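Local coordinates for endoglucanase (Cryptopygus antarcticus, PDB 5H4U), which hydrolyses internal beta-1,4-glucosidic linkages in cellulose, lichenan and barley beta-glucan, releasing mainly cellobiose, cellotriose and cellotetraose from carboxymethylcellulose, at residues A[28-33]-A[150-155]; A[50-55]-A[70-75]; A[76-81]-A[140-145]; A[168-173]-A[185-190]. One frame throughout, in Å; residues are numbered along the deposited sequence.

Contact 1 of 4, residues A[28-33]-A[150-155]; sequences WDCCKP and NGCQSQ
Cys-30 and Cys-152 are joined by a disulfide, SG to SG 2.0 Å, and these two residues bury the most surface here. In each, SG stands anti to the carbonyl carbon, beside the backbone N (chi1 -64° in Cys-30, -70° in Cys-152). The bridge is closed with chi3 99°. Around it, CB of Cys-30 packs 3.7 Å from the carbonyl C of Gly-151. Cys-152 SG lies at the edge of the Trp-28 indole, 3.9 Å from CD1, as a sulfur-aromatic contact. One backbone bond backs the disulfide. Gly-151 N donates to Asp-29 O at 2.7 Å. The side chain of Asp-29 turns back on its own loop, where OD1 accepts from Cys-31 N at 3.0 Å and forms an Asx turn. The donor comes from above the carboxylate plane. Asp-29 is the probable nucleophile, and the disulfide and this turn are likely to limit the movement of its loop. Its side chain is about 9 Å from that of Asp-138, the probable proton donor. Asn-150 OD1 makes a second Asx turn by accepting from Cys-152 N at 2.7 Å. A water accepts from Trp-28 NE1 and donates to Gln-155 OE1, bridging the two segments. NE2 of Gln-155 is held by Ala-52 O. Segment 28-33 follows strand 19-27 of the family 45 barrel, and Cys-31 is tied on to Cys-66. Pro-33 touches strand 120-128. Helix 152-156 starts after its N-cap residue, Gly-151, and lies against this loop.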
loop_
_atom_site.group_PDB
_atom_site.type_symbol
_atom_site.label_atom_id
_atom_site.label_comp_id
_atom_site.label_asym_id
_atom_site.label_seq_id
_atom_site.Cartn_x
_atom_site.Cartn_y
_atom_site.Cartn_z
ATOM N N TRP A 28 -0.128 -3.532 -6.510
ATOM C CA TRP A 28 -1.065 -4.297 -5.699
ATOM C C TRP A 28 -0.855 -5.766 -6.069
ATOM O O TRP A 28 -1.453 -6.272 -7.019
ATOM C CB TRP A 28 -2.501 -3.884 -5.910
ATOM C CG TRP A 28 -3.422 -4.488 -4.924
ATOM C CD1 TRP A 28 -3.943 -5.755 -4.940
ATOM C CD2 TRP A 28 -3.955 -3.847 -3.771
ATOM N NE1 TRP A 28 -4.770 -5.943 -3.856
ATOM C CE2 TRP A 28 -4.796 -4.785 -3.122
ATOM C CE3 TRP A 28 -3.806 -2.572 -3.220
ATOM C CZ2 TRP A 28 -5.475 -4.485 -1.947
ATOM C CZ3 TRP A 28 -4.479 -2.276 -2.054
ATOM C CH2 TRP A 28 -5.310 -3.226 -1.432
ATOM N N ASP A 29 0.002 -6.423 -5.312
ATOM C CA ASP A 29 0.303 -7.819 -5.529
ATOM C C ASP A 29 -0.490 -8.726 -4.602
ATOM O O ASP A 29 -0.301 -9.939 -4.645
ATOM C CB ASP A 29 1.811 -8.058 -5.371
ATOM C CG ASP A 29 2.315 -7.771 -3.971
ATOM O OD1 ASP A 29 1.495 -7.461 -3.071
ATOM O OD2 ASP A 29 3.556 -7.818 -3.782
ATOM N N CYS A 30 -1.349 -8.169 -3.750
ATOM C CA CYS A 30 -2.217 -8.928 -2.867
ATOM C C CYS A 30 -1.483 -9.636 -1.733
ATOM O O CYS A 30 -2.132 -10.352 -0.957
ATOM C CB CYS A 30 -3.025 -9.986 -3.636
ATOM S SG CYS A 30 -4.196 -9.366 -4.863
ATOM N N CYS A 31 -0.162 -9.489 -1.609
ATOM C CA CYS A 31 0.577 -10.341 -0.686
ATOM C C CYS A 31 0.447 -9.850 0.751
ATOM O O CYS A 31 0.201 -8.669 1.012
ATOM C CB CYS A 31 2.051 -10.360 -1.025
ATOM S SG CYS A 31 2.403 -10.861 -2.669
ATOM N N LYS A 32 0.694 -10.753 1.688
ATOM C CA LYS A 32 0.715 -10.333 3.077
ATOM C C LYS A 32 1.894 -9.388 3.275
ATOM O O LYS A 32 3.031 -9.753 2.959
ATOM C CB LYS A 32 0.820 -11.546 3.998
ATOM C CG LYS A 32 1.152 -11.214 5.431
ATOM C CD LYS A 32 1.506 -12.450 6.255
ATOM C CE LYS A 32 2.161 -12.060 7.591
ATOM N NZ LYS A 32 1.334 -12.227 8.821
ATOM N N PRO A 33 1.668 -8.167 3.742
ATOM C CA PRO A 33 2.747 -7.179 3.793
ATOM C C PRO A 33 3.727 -7.455 4.928
ATOM O O PRO A 33 3.383 -8.034 5.964
ATOM C CB PRO A 33 1.996 -5.864 4.003
ATOM C CG PRO A 33 0.744 -6.259 4.695
ATOM C CD PRO A 33 0.392 -7.633 4.250
ATOM N N ASN A 150 3.200 -11.671 -6.887
ATOM C CA ASN A 150 1.799 -11.742 -7.313
ATOM C C ASN A 150 1.076 -12.812 -6.491
ATOM O O ASN A 150 1.152 -13.992 -6.825
ATOM C CB ASN A 150 1.676 -12.046 -8.798
ATOM C CG ASN A 150 0.203 -12.190 -9.254
ATOM O OD1 ASN A 150 -0.731 -11.759 -8.567
ATOM N ND2 ASN A 150 0.005 -12.785 -10.418
ATOM N N GLY A 151 0.365 -12.404 -5.452
ATOM C CA GLY A 151 -0.556 -13.354 -4.871
ATOM C C GLY A 151 -1.994 -13.133 -5.290
ATOM O O GLY A 151 -2.910 -13.724 -4.703
ATOM N N CYS A 152 -2.191 -12.343 -6.350
ATOM C CA CYS A 152 -3.537 -11.987 -6.770
ATOM C C CYS A 152 -4.191 -13.092 -7.586
ATOM O O CYS A 152 -5.424 -13.195 -7.608
ATOM C CB CYS A 152 -3.517 -10.683 -7.572
ATOM S SG CYS A 152 -3.139 -9.191 -6.601
ATOM N N GLN A 153 -3.402 -13.936 -8.258
ATOM C CA GLN A 153 -4.047 -15.051 -8.936
ATOM C C GLN A 153 -4.634 -16.016 -7.911
ATOM O O GLN A 153 -5.787 -16.439 -8.035
ATOM C CB GLN A 153 -3.077 -15.794 -9.868
ATOM C CG GLN A 153 -3.749 -17.027 -10.509
ATOM C CD GLN A 153 -2.953 -17.682 -11.636
ATOM O OE1 GLN A 153 -3.045 -17.288 -12.810
ATOM N NE2 GLN A 153 -2.185 -18.717 -11.280
ATOM N N SER A 154 -3.898 -16.291 -6.841
ATOM C CA SER A 154 -4.403 -17.240 -5.872
ATOM C C SER A 154 -5.486 -16.621 -5.004
ATOM O O SER A 154 -6.349 -17.345 -4.509
ATOM C CB SER A 154 -3.239 -17.815 -5.054
ATOM O OG SER A 154 -3.095 -17.207 -3.793
ATOM N N GLN A 155 -5.491 -15.297 -4.820
ATOM C CA GLN A 155 -6.538 -14.731 -3.974
ATOM C C GLN A 155 -7.817 -14.466 -4.752
ATOM O O GLN A 155 -8.910 -14.750 -4.254
ATOM C CB GLN A 155 -6.078 -13.428 -3.302
ATOM C CG GLN A 155 -7.225 -12.589 -2.722
ATOM C CD GLN A 155 -6.780 -11.446 -1.801
ATOM O OE1 GLN A 155 -5.730 -10.831 -1.983
ATOM N NE2 GLN A 155 -7.624 -11.124 -0.835
HETATM O O HOH W 1 -6.462 -8.357 -2.608
#

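Contact 2 of 4, residues A[50-55]-A[70-75]; sequences CKANGN and SSYVCN
The Tyr-72 ring has Cys-50 O at its edge, near the ring plane, while Ala-52 CA approaches CD2 obliquely at 3.6 Å. The other flat groups are the amides of Asn-55 and Asn-75, whose planes stand 67° apart. The motif is a single antiparallel bridge next to a type I beta turn, Lys-51 to Gly-54, in the long loop between strands 19-27 and 80-82 of this family 45 glucanase. Cys-50 and Tyr-72 are a hydrogen-bonded pair, with Cys-50 N to Tyr-72 O 2.9 Å and Tyr-72 N to Cys-50 O 2.8 Å. A disulfide, Cys-50 SG to Cys-74 SG, joins the two segments beyond the bridge. Tyr-72 OH is hydrogen-bonded to Ser-154 OG on helix 152-156. Asn-75 makes three bonds to segment 50-55, two of them to turn residues. Its backbone N donates to Gly-54 O at 2.8 Å. Its ND2 meets Asn-53 O on a lone pair and comes to Asn-55 OD1 from above its carbonyl plane, both at 3.0 Å. An alanine in place of Asn-75 would probably leave Asn-53 O and Asn-55 OD1 without this donor. Asn-53 OD1 accepts from Asn-55 N at 2.6 Å in an Asx turn.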
loop_
_atom_site.group_PDB
_atom_site.type_symbol
_atom_site.label_atom_id
_atom_site.label_comp_id
_atom_site.label_asym_id
_atom_site.label_seq_id
_atom_site.Cartn_x
_atom_site.Cartn_y
_atom_site.Cartn_z
ATOM N N CYS A 50 -5.693 -10.716 6.240
ATOM C CA CYS A 50 -7.011 -11.279 6.085
ATOM C C CYS A 50 -6.944 -12.615 5.374
ATOM O O CYS A 50 -5.922 -13.011 4.789
ATOM C CB CYS A 50 -7.928 -10.310 5.319
ATOM S SG CYS A 50 -8.461 -8.883 6.289
ATOM N N LYS A 51 -8.084 -13.279 5.393
ATOM C CA LYS A 51 -8.273 -14.481 4.622
ATOM C C LYS A 51 -8.452 -14.092 3.162
ATOM O O LYS A 51 -8.496 -12.912 2.805
ATOM C CB LYS A 51 -9.488 -15.238 5.135
ATOM C CG LYS A 51 -9.283 -15.884 6.474
ATOM C CD LYS A 51 -9.649 -17.358 6.386
ATOM C CE LYS A 51 -10.970 -17.559 5.604
ATOM N NZ LYS A 51 -11.377 -19.011 5.565
ATOM N N ALA A 52 -8.581 -15.097 2.306
ATOM C CA ALA A 52 -8.706 -14.846 0.876
ATOM C C ALA A 52 -9.800 -13.855 0.544
ATOM O O ALA A 52 -9.665 -13.089 -0.407
ATOM C CB ALA A 52 -8.983 -16.159 0.154
ATOM N N ASN A 53 -10.865 -13.810 1.335
ATOM C CA ASN A 53 -11.984 -12.973 0.938
ATOM C C ASN A 53 -11.673 -11.493 1.074
ATOM O O ASN A 53 -12.427 -10.668 0.553
ATOM C CB ASN A 53 -13.232 -13.361 1.723
ATOM C CG ASN A 53 -13.090 -13.143 3.205
ATOM O OD1 ASN A 53 -12.288 -12.308 3.658
ATOM N ND2 ASN A 53 -13.848 -13.912 3.989
ATOM N N GLY A 54 -10.604 -11.138 1.780
ATOM C CA GLY A 54 -10.255 -9.752 1.968
ATOM C C GLY A 54 -10.926 -9.070 3.137
ATOM O O GLY A 54 -10.705 -7.876 3.325
ATOM N N ASN A 55 -11.780 -9.765 3.894
ATOM C CA ASN A 55 -12.474 -9.140 5.011
ATOM C C ASN A 55 -12.247 -9.795 6.371
ATOM O O ASN A 55 -12.109 -9.079 7.375
ATOM C CB ASN A 55 -13.991 -9.086 4.751
ATOM C CG ASN A 55 -14.352 -8.369 3.476
ATOM O OD1 ASN A 55 -13.911 -7.247 3.236
ATOM N ND2 ASN A 55 -15.168 -9.009 2.650
ATOM N N SER A 70 -2.088 -18.846 3.198
ATOM C CA SER A 70 -3.472 -18.455 2.986
ATOM C C SER A 70 -3.811 -17.053 3.495
ATOM O O SER A 70 -4.991 -16.743 3.654
ATOM C CB SER A 70 -4.368 -19.508 3.634
ATOM O OG SER A 70 -4.082 -19.600 5.016
ATOM N N SER A 71 -2.829 -16.207 3.767
ATOM C CA SER A 71 -3.051 -14.866 4.294
ATOM C C SER A 71 -2.817 -13.801 3.225
ATOM O O SER A 71 -1.821 -13.848 2.502
ATOM C CB SER A 71 -2.126 -14.626 5.479
ATOM O OG SER A 71 -2.069 -13.267 5.804
ATOM N N TYR A 72 -3.710 -12.813 3.150
ATOM C CA TYR A 72 -3.658 -11.788 2.101
ATOM C C TYR A 72 -3.798 -10.393 2.695
ATOM O O TYR A 72 -4.066 -10.228 3.890
ATOM C CB TYR A 72 -4.744 -12.023 1.043
ATOM C CG TYR A 72 -4.562 -13.340 0.331
ATOM C CD1 TYR A 72 -3.795 -13.417 -0.824
ATOM C CD2 TYR A 72 -5.095 -14.502 0.834
ATOM C CE1 TYR A 72 -3.597 -14.601 -1.465
ATOM C CE2 TYR A 72 -4.901 -15.691 0.204
ATOM C CZ TYR A 72 -4.158 -15.738 -0.953
ATOM O OH TYR A 72 -3.957 -16.935 -1.592
ATOM N N VAL A 73 -3.584 -9.378 1.852
ATOM C CA VAL A 73 -3.858 -8.002 2.265
ATOM C C VAL A 73 -5.367 -7.778 2.330
ATOM O O VAL A 73 -6.138 -8.331 1.535
ATOM C CB VAL A 73 -3.176 -6.986 1.326
ATOM C CG1 VAL A 73 -3.623 -7.181 -0.091
ATOM C CG2 VAL A 73 -3.470 -5.542 1.793
ATOM N N CYS A 74 -5.792 -6.935 3.269
ATOM C CA CYS A 74 -7.214 -6.742 3.526
ATOM C C CYS A 74 -7.823 -5.722 2.563
ATOM O O CYS A 74 -7.181 -4.731 2.191
ATOM C CB CYS A 74 -7.421 -6.294 4.974
ATOM S SG CYS A 74 -6.940 -7.513 6.290
ATOM N N ASN A 75 -9.086 -5.964 2.176
ATOM C CA ASN A 75 -9.806 -5.036 1.306
ATOM C C ASN A 75 -9.773 -3.651 1.924
ATOM O O ASN A 75 -9.751 -2.635 1.220
ATOM C CB ASN A 75 -11.251 -5.500 1.124
ATOM C CG ASN A 75 -11.371 -6.784 0.315
ATOM O OD1 ASN A 75 -10.605 -7.012 -0.603
ATOM N ND2 ASN A 75 -12.345 -7.626 0.660
HETATM O O HOH W 2 -7.505 -17.745 3.099
#

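Contact 3 of 4, residues A[76-81]-A[140-145]; sequences DQQPFT and MIPGGG
Pro-79 and Ile-141 bring their CA atoms to 6.4 Å, with no hydrogen bond between the two segments. Segment 140-145 leaves strand 135-140 of the double-psi barrel and enters a type II beta turn, Ile-141 to Gly-144, closed by Gly-144 N to Ile-141 O at 3.0 Å. Gly-143, with phi 98°, fills the turn position that calls for glycine. Segment 76-81 leads into strand 80-82. Two prolines carry much of the contact. The rings of Pro-79 and Pro-142 reach toward each other tip to tip, CD to CD 3.7 Å. Pro-79 CD also lies against Met-140 O, and Pro-79 CG meets Ile-141 CG2 at 4.2 Å. The extended chain of Gln-78 crosses the Pro-142 ring at about a right angle, with Gln-78 CG 3.7 Å from Pro-142 CG. An alanine in place of Gln-78 would probably leave a gap over CG of Pro-142, since the chain beyond CB covers that ring atom. Trp-28 covers Pro-142 as well, and Trp-189 of helix 184-191 packs on Pro-79 and Ile-141. The side chain of Met-140 is about 6 Å from that of Asp-29, the probable nucleophile. Between the backbones a water lies 3.0 Å from Gln-77 O and 2.8 Å from Met-140 O.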
loop_
_atom_site.group_PDB
_atom_site.type_symbol
_atom_site.label_atom_id
_atom_site.label_comp_id
_atom_site.label_asym_id
_atom_site.label_seq_id
_atom_site.Cartn_x
_atom_site.Cartn_y
_atom_site.Cartn_z
ATOM N N ASP A 76 -9.655 -3.629 3.243
ATOM C CA ASP A 76 -9.612 -2.460 4.092
ATOM C C ASP A 76 -8.404 -1.580 3.823
ATOM O O ASP A 76 -8.399 -0.397 4.194
ATOM C CB ASP A 76 -9.451 -3.010 5.510
ATOM C CG ASP A 76 -10.300 -2.342 6.489
ATOM O OD1 ASP A 76 -10.889 -1.331 6.098
ATOM O OD2 ASP A 76 -10.377 -2.831 7.641
ATOM N N GLN A 77 -7.383 -2.120 3.176
ATOM C CA GLN A 77 -6.143 -1.396 3.005
ATOM C C GLN A 77 -5.992 -0.796 1.614
ATOM O O GLN A 77 -4.878 -0.662 1.105
ATOM C CB GLN A 77 -4.997 -2.320 3.419
ATOM C CG GLN A 77 -4.845 -2.244 4.956
ATOM C CD GLN A 77 -4.043 -3.371 5.573
ATOM O OE1 GLN A 77 -3.108 -3.892 4.972
ATOM N NE2 GLN A 77 -4.411 -3.754 6.793
ATOM N N GLN A 78 -7.092 -0.405 1.009
ATOM C CA GLN A 78 -7.188 0.319 -0.242
ATOM C C GLN A 78 -7.069 1.821 -0.017
ATOM O O GLN A 78 -7.409 2.323 1.058
ATOM C CB GLN A 78 -8.514 0.054 -0.911
ATOM C CG GLN A 78 -8.624 -1.241 -1.589
ATOM C CD GLN A 78 -9.955 -1.321 -2.260
ATOM O OE1 GLN A 78 -10.985 -1.430 -1.616
ATOM N NE2 GLN A 78 -9.946 -1.192 -3.559
ATOM N N PRO A 79 -6.638 2.543 -1.049
ATOM C CA PRO A 79 -6.542 3.997 -0.936
ATOM C C PRO A 79 -7.918 4.629 -0.944
ATOM O O PRO A 79 -8.867 4.118 -1.550
ATOM C CB PRO A 79 -5.746 4.406 -2.181
ATOM C CG PRO A 79 -5.989 3.319 -3.172
ATOM C CD PRO A 79 -6.182 2.051 -2.364
ATOM N N PHE A 80 -8.012 5.770 -0.270
ATOM C CA PHE A 80 -9.267 6.486 -0.165
ATOM C C PHE A 80 -8.976 7.962 0.037
ATOM O O PHE A 80 -7.837 8.417 -0.087
ATOM C CB PHE A 80 -10.122 5.902 0.958
ATOM C CG PHE A 80 -9.480 5.958 2.309
ATOM C CD1 PHE A 80 -8.588 4.976 2.707
ATOM C CD2 PHE A 80 -9.831 6.938 3.214
ATOM C CE1 PHE A 80 -8.013 4.997 3.961
ATOM C CE2 PHE A 80 -9.271 6.963 4.477
ATOM C CZ PHE A 80 -8.362 5.990 4.850
ATOM N N THR A 81 -10.028 8.706 0.342
ATOM C CA THR A 81 -9.962 10.132 0.596
ATOM C C THR A 81 -10.741 10.476 1.852
ATOM O O THR A 81 -11.736 9.827 2.181
ATOM C CB THR A 81 -10.598 10.927 -0.519
ATOM O OG1 THR A 81 -11.980 10.546 -0.587
ATOM C CG2 THR A 81 -9.931 10.636 -1.831
ATOM N N MET A 140 -0.057 1.454 -2.508
ATOM C CA MET A 140 -0.861 0.252 -2.690
ATOM C C MET A 140 -2.174 0.640 -3.368
ATOM O O MET A 140 -3.079 1.189 -2.744
ATOM C CB MET A 140 -1.071 -0.432 -1.345
ATOM C CG MET A 140 0.094 -1.326 -0.980
ATOM S SD MET A 140 0.101 -2.018 0.697
ATOM C CE MET A 140 -0.888 -3.481 0.432
ATOM N N ILE A 141 -2.281 0.355 -4.665
ATOM C CA ILE A 141 -3.453 0.710 -5.457
ATOM C C ILE A 141 -3.946 -0.504 -6.235
ATOM O O ILE A 141 -3.224 -1.024 -7.087
ATOM C CB ILE A 141 -3.142 1.869 -6.413
ATOM C CG1 ILE A 141 -2.450 2.987 -5.625
ATOM C CG2 ILE A 141 -4.417 2.389 -7.006
ATOM C CD1 ILE A 141 -1.765 4.013 -6.459
ATOM N N PRO A 142 -5.164 -0.989 -5.991
ATOM C CA PRO A 142 -5.670 -2.144 -6.743
ATOM C C PRO A 142 -5.703 -1.860 -8.233
ATOM O O PRO A 142 -6.274 -0.866 -8.685
ATOM C CB PRO A 142 -7.077 -2.336 -6.176
ATOM C CG PRO A 142 -7.043 -1.694 -4.865
ATOM C CD PRO A 142 -6.124 -0.541 -4.981
ATOM N N GLY A 143 -5.025 -2.705 -8.995
ATOM C CA GLY A 143 -4.972 -2.534 -10.419
ATOM C C GLY A 143 -3.731 -1.841 -10.917
ATOM O O GLY A 143 -3.578 -1.700 -12.133
ATOM N N GLY A 144 -2.876 -1.337 -10.017
ATOM C CA GLY A 144 -1.658 -0.676 -10.432
ATOM C C GLY A 144 -0.491 -1.569 -10.787
ATOM O O GLY A 144 0.598 -1.042 -11.032
ATOM N N GLY A 145 -0.674 -2.878 -10.877
ATOM C CA GLY A 145 0.417 -3.796 -11.192
ATOM C C GLY A 145 0.888 -4.612 -9.997
ATOM O O GLY A 145 0.946 -4.120 -8.863
HETATM O O HOH W 3 -3.587 1.765 -0.052
#

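Contact 4 of 4, residues A[168-173]-A[185-190]; sequences GGISSQ and AGCNWR
Arg-190 reaches Ile-170 on a chain extended from CG to NE, with CG anti to the backbone N (chi1 174°). Ile-170 places CG1 between its backbone N and carbonyl carbon (chi1 68°). The Ile-170 and Arg-190 side chains slide past each other in opposite directions, with Ile-170 CG1 3.5 Å from Arg-190 NH1. The guanidinium meets one carbonyl with two nitrogens. NH1 donates to Ile-170 O at 2.9 Å, and NH2 adds a weak bond to Ile-170 O at 3.0 Å. The carbonyl oxygen sits at the edge of the guanidinium, tilted from its plane. NH2 has a further partner in Asn-196 OD1. The contact joins helix 184-191 of this family 45 glucanase to the loop that precedes it in the chain. Arg-190 is buried, and its guanidinium is met by the Ile-170 carbonyl and by the Asn-196 amide. Gly-168 O takes a hydrogen bond from Arg-26 NE on strand 19-27. Beside the arginine, Ile-170 CD1 packs 3.5 Å from Cys-187 SG, the sulfur that pairs with Cys-176 in a disulfide. Nearer the surface, the Gln-173 chain bends at chi2 (-84°), which sets CD aside from an extended course. Gln-173 NE2 donates to Asn-188 OD1 at 2.9 Å. The two amides are nearly coplanar, and OD1 lies in the amide plane of Gln-173.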
loop_
_atom_site.group_PDB
_atom_site.type_symbol
_atom_site.label_atom_id
_atom_site.label_comp_id
_atom_site.label_asym_id
_atom_site.label_seq_id
_atom_site.Cartn_x
_atom_site.Cartn_y
_atom_site.Cartn_z
ATOM N N GLY A 168 2.641 -1.419 -13.590
ATOM C CA GLY A 168 1.753 -0.335 -13.939
ATOM C C GLY A 168 0.296 -0.747 -13.995
ATOM O O GLY A 168 -0.588 0.110 -13.876
ATOM N N GLY A 169 0.035 -2.031 -14.232
ATOM C CA GLY A 169 -1.322 -2.544 -14.158
ATOM C C GLY A 169 -2.155 -2.095 -15.339
ATOM O O GLY A 169 -1.671 -2.006 -16.477
ATOM N N ILE A 170 -3.410 -1.724 -15.049
ATOM C CA ILE A 170 -4.372 -1.456 -16.098
ATOM C C ILE A 170 -4.173 -0.036 -16.607
ATOM O O ILE A 170 -3.554 0.797 -15.956
ATOM C CB ILE A 170 -5.807 -1.665 -15.575
ATOM C CG1 ILE A 170 -6.150 -0.593 -14.551
ATOM C CG2 ILE A 170 -5.941 -3.006 -14.896
ATOM C CD1 ILE A 170 -7.546 -0.680 -14.023
ATOM N N SER A 171 -4.764 0.258 -17.756
ATOM C CA SER A 171 -4.566 1.552 -18.405
ATOM C C SER A 171 -5.782 2.455 -18.341
ATOM O O SER A 171 -5.640 3.672 -18.494
ATOM C CB SER A 171 -4.229 1.383 -19.887
ATOM O OG SER A 171 -3.046 0.657 -20.080
ATOM N N SER A 172 -6.954 1.907 -18.073
ATOM C CA SER A 172 -8.175 2.655 -18.230
ATOM C C SER A 172 -9.064 2.349 -17.053
ATOM O O SER A 172 -9.102 1.214 -16.572
ATOM C CB SER A 172 -8.882 2.258 -19.517
ATOM O OG SER A 172 -7.987 2.419 -20.597
ATOM N N GLN A 173 -9.803 3.360 -16.629
ATOM C CA GLN A 173 -10.816 3.144 -15.626
ATOM C C GLN A 173 -11.864 2.157 -16.112
ATOM O O GLN A 173 -12.467 1.463 -15.283
ATOM C CB GLN A 173 -11.440 4.501 -15.304
ATOM C CG GLN A 173 -12.471 4.508 -14.199
ATOM C CD GLN A 173 -13.846 4.129 -14.703
ATOM O OE1 GLN A 173 -14.138 4.235 -15.895
ATOM N NE2 GLN A 173 -14.688 3.654 -13.807
ATOM N N ALA A 185 -13.305 0.201 -5.558
ATOM C CA ALA A 185 -13.122 1.548 -5.036
ATOM C C ALA A 185 -11.679 1.992 -5.232
ATOM O O ALA A 185 -11.411 3.017 -5.873
ATOM C CB ALA A 185 -13.525 1.631 -3.557
ATOM N N GLY A 186 -10.733 1.194 -4.739
ATOM C CA GLY A 186 -9.340 1.602 -4.801
ATOM C C GLY A 186 -8.894 1.810 -6.224
ATOM O O GLY A 186 -8.326 2.850 -6.570
ATOM N N CYS A 187 -9.223 0.846 -7.081
ATOM C CA CYS A 187 -8.962 0.968 -8.505
ATOM C C CYS A 187 -9.426 2.323 -9.006
ATOM O O CYS A 187 -8.632 3.100 -9.548
ATOM C CB CYS A 187 -9.672 -0.167 -9.240
ATOM S SG CYS A 187 -9.246 -0.341 -10.926
ATOM N N ASN A 188 -10.690 2.666 -8.734
ATOM C CA ASN A 188 -11.247 3.909 -9.263
ATOM C C ASN A 188 -10.537 5.133 -8.702
ATOM O O ASN A 188 -10.324 6.124 -9.420
ATOM C CB ASN A 188 -12.754 3.954 -9.009
ATOM C CG ASN A 188 -13.530 3.164 -10.063
ATOM O OD1 ASN A 188 -13.292 3.314 -11.269
ATOM N ND2 ASN A 188 -14.379 2.253 -9.618
ATOM N N TRP A 189 -10.159 5.079 -7.426
ATOM C CA TRP A 189 -9.401 6.166 -6.817
ATOM C C TRP A 189 -8.183 6.543 -7.655
ATOM O O TRP A 189 -7.832 7.723 -7.763
ATOM C CB TRP A 189 -9.003 5.726 -5.420
ATOM C CG TRP A 189 -8.251 6.678 -4.580
ATOM C CD1 TRP A 189 -8.755 7.516 -3.635
ATOM C CD2 TRP A 189 -6.823 6.823 -4.539
ATOM N NE1 TRP A 189 -7.727 8.197 -3.030
ATOM C CE2 TRP A 189 -6.533 7.786 -3.567
ATOM C CE3 TRP A 189 -5.769 6.241 -5.249
ATOM C CZ2 TRP A 189 -5.234 8.185 -3.284
ATOM C CZ3 TRP A 189 -4.490 6.635 -4.970
ATOM C CH2 TRP A 189 -4.227 7.601 -4.000
ATOM N N ARG A 190 -7.557 5.561 -8.299
ATOM C CA ARG A 190 -6.365 5.843 -9.082
ATOM C C ARG A 190 -6.660 6.763 -10.274
ATOM O O ARG A 190 -5.793 7.549 -10.688
ATOM C CB ARG A 190 -5.749 4.527 -9.546
ATOM C CG ARG A 190 -4.593 4.676 -10.485
ATOM C CD ARG A 190 -4.375 3.404 -11.239
ATOM N NE ARG A 190 -3.533 3.627 -12.402
ATOM C CZ ARG A 190 -3.229 2.694 -13.291
ATOM N NH1 ARG A 190 -3.677 1.454 -13.157
ATOM N NH2 ARG A 190 -2.480 3.013 -14.321
#

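Contacts 1 and 3 are buried, while contacts 2 and 4 are only partly so. Contact 3 is nearest the chain's centre and rests on apolar rings and a water. Contacts 1 and 2 each carry a disulfide across their segments. They meet where Tyr-72 and Ala-52 touch helix 152-156, and contact 2 is nested within the loop closed by contact 1. Trp-28 links contact 1 to contact 3 through the backbone of Gly-145. Contact 4 is mainly polar, with an arginine and two amides beside one pair of Ile-170 and Cys-187. It joins contact 3 through Gly-143 O and Ile-170 N. Contacts 2 and 4 do not touch; their centres are about 20 Å apart.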